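Local coordinates for protein manganese-dependent inorganic pyrophosphatase (PDB 2EB0) that hydrolyses inorganic diphosphate to two phosphate ions as a family II pyrophosphatase that uses two manganese ions per subunit, at residues E238-L241 and K242-Y246. Numbering follows the deposited sequence.
Sequences EEKL and KNEGY
Glu238 O receives a weak backbone bond from Lys242 N (3.5 Å) in the last turn of helix 230-243, on the DHHA2 side of the protein and away from the manganese site; the helix ends in a Schellman motif with Gly245 at positive phi (62°). One residue on, Glu239 O takes Asn243 N at 3.1 Å. The Glu239 side chain, poorly ordered, bends at CG and runs alongside that of Lys242, giving a salt bridge from OE2 to NZ (2.7 Å). The ammonium meets OE2 on its syn side but well out of the carboxylate plane, while Asn243 ND2 adds a weak bond to the same oxygen. Lys240 O holds Glu244 N, and the two side chains cross: with CG anti to the backbone N (chi1 -178°), the lysine chain runs extended to CE, then turns so that NZ reaches Glu244 OE2 at 2.7 Å, again from the syn side. Its CE also lies 3.5 Å from Tyr246 OH, which is hydrogen-bonded to Asn205, and Phe203 offers Lys240 a cation-pi contact. Leu241 O closes the helix: Tyr246 N, five residues on, meets it in the carbonyl plane at 2.8 Å. Leu241 and Tyr246 also form the apolar pair expected across a Schellman turn; Leu241 packs on Val266 of strand 260-267, while its CD1 rests 3.6 Å from Tyr246 CB.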
loop_
_atom_site.group_PDB
_atom_site.type_symbol
_atom_site.label_atom_id
_atom_site.label_comp_id
_atom_site.label_asym_id
_atom_site.label_seq_id
_atom_site.Cartn_x
_atom_site.Cartn_y
_atom_site.Cartn_z
ATOM N N GLU B 238 -26.129 3.460 20.489
ATOM C CA GLU B 238 -26.220 2.266 21.317
ATOM C C GLU B 238 -26.984 1.200 20.565
ATOM O O GLU B 238 -26.668 0.015 20.655
ATOM C CB GLU B 238 -26.926 2.574 22.640
ATOM C CG GLU B 238 -26.087 3.387 23.608
ATOM C CD GLU B 238 -26.761 3.580 24.955
ATOM O OE1 GLU B 238 -27.828 4.225 25.005
ATOM O OE2 GLU B 238 -26.221 3.086 25.967
ATOM N N GLU B 239 -27.992 1.641 19.818
ATOM C CA GLU B 239 -28.827 0.756 19.016
ATOM C C GLU B 239 -28.040 0.231 17.826
ATOM O O GLU B 239 -28.119 -0.949 17.489
ATOM C CB GLU B 239 -30.066 1.506 18.514
ATOM C CG GLU B 239 -31.091 1.810 19.590
ATOM C CD GLU B 239 -31.784 0.560 20.100
ATOM O OE1 GLU B 239 -32.607 0.672 21.034
ATOM O OE2 GLU B 239 -31.512 -0.535 19.565
ATOM N N LYS B 240 -27.286 1.120 17.190
ATOM C CA LYS B 240 -26.478 0.755 16.037
ATOM C C LYS B 240 -25.443 -0.284 16.449
ATOM O O LYS B 240 -25.172 -1.237 15.715
ATOM C CB LYS B 240 -25.769 1.991 15.485
ATOM C CG LYS B 240 -24.933 1.731 14.249
ATOM C CD LYS B 240 -24.334 3.034 13.700
ATOM C CE LYS B 240 -23.529 2.784 12.432
ATOM N NZ LYS B 240 -24.393 2.247 11.342
ATOM N N LEU B 241 -24.876 -0.094 17.635
ATOM C CA LEU B 241 -23.856 -0.992 18.160
ATOM C C LEU B 241 -24.293 -2.462 18.211
ATOM O O LEU B 241 -23.682 -3.320 17.568
ATOM C CB LEU B 241 -23.431 -0.536 19.562
ATOM C CG LEU B 241 -22.416 -1.436 20.279
ATOM C CD1 LEU B 241 -20.994 -1.066 19.858
ATOM C CD2 LEU B 241 -22.582 -1.283 21.781
ATOM N N LYS B 242 -25.351 -2.747 18.969
ATOM C CA LYS B 242 -25.833 -4.119 19.112
ATOM C C LYS B 242 -26.520 -4.723 17.884
ATOM O O LYS B 242 -26.405 -5.927 17.641
ATOM C CB LYS B 242 -26.758 -4.224 20.327
ATOM C CG LYS B 242 -27.951 -3.296 20.302
ATOM C CD LYS B 242 -28.746 -3.419 21.591
ATOM C CE LYS B 242 -30.000 -2.554 21.564
ATOM N NZ LYS B 242 -30.940 -2.974 20.487
ATOM N N ASN B 243 -27.215 -3.902 17.102
ATOM C CA ASN B 243 -27.912 -4.416 15.926
ATOM C C ASN B 243 -27.016 -4.713 14.740
ATOM O O ASN B 243 -27.327 -5.582 13.928
ATOM C CB ASN B 243 -29.017 -3.453 15.496
ATOM C CG ASN B 243 -30.042 -3.237 16.583
ATOM O OD1 ASN B 243 -30.296 -4.126 17.398
ATOM N ND2 ASN B 243 -30.648 -2.060 16.599
ATOM N N GLU B 244 -25.903 -3.999 14.631
ATOM C CA GLU B 244 -24.991 -4.228 13.520
ATOM C C GLU B 244 -23.723 -4.939 13.990
ATOM O O GLU B 244 -22.767 -5.110 13.235
ATOM C CB GLU B 244 -24.690 -2.898 12.832
ATOM C CG GLU B 244 -25.966 -2.244 12.304
ATOM C CD GLU B 244 -25.760 -0.843 11.764
ATOM O OE1 GLU B 244 -26.771 -0.139 11.565
ATOM O OE2 GLU B 244 -24.599 -0.445 11.532
ATOM N N GLY B 245 -23.745 -5.368 15.248
ATOM C CA GLY B 245 -22.632 -6.100 15.825
ATOM C C GLY B 245 -21.287 -5.409 15.921
ATOM O O GLY B 245 -20.254 -6.009 15.624
ATOM N N TYR B 246 -21.285 -4.150 16.331
ATOM C CA TYR B 246 -20.032 -3.420 16.483
ATOM C C TYR B 246 -19.410 -3.767 17.829
ATOM O O TYR B 246 -20.104 -3.825 18.842
ATOM C CB TYR B 246 -20.265 -1.910 16.450
ATOM C CG TYR B 246 -20.542 -1.334 15.092
ATOM C CD1 TYR B 246 -21.807 -1.432 14.510
ATOM C CD2 TYR B 246 -19.539 -0.665 14.388
ATOM C CE1 TYR B 246 -22.066 -0.874 13.264
ATOM C CE2 TYR B 246 -19.791 -0.105 13.142
ATOM C CZ TYR B 246 -21.053 -0.211 12.588
ATOM O OH TYR B 246 -21.304 0.359 11.365
#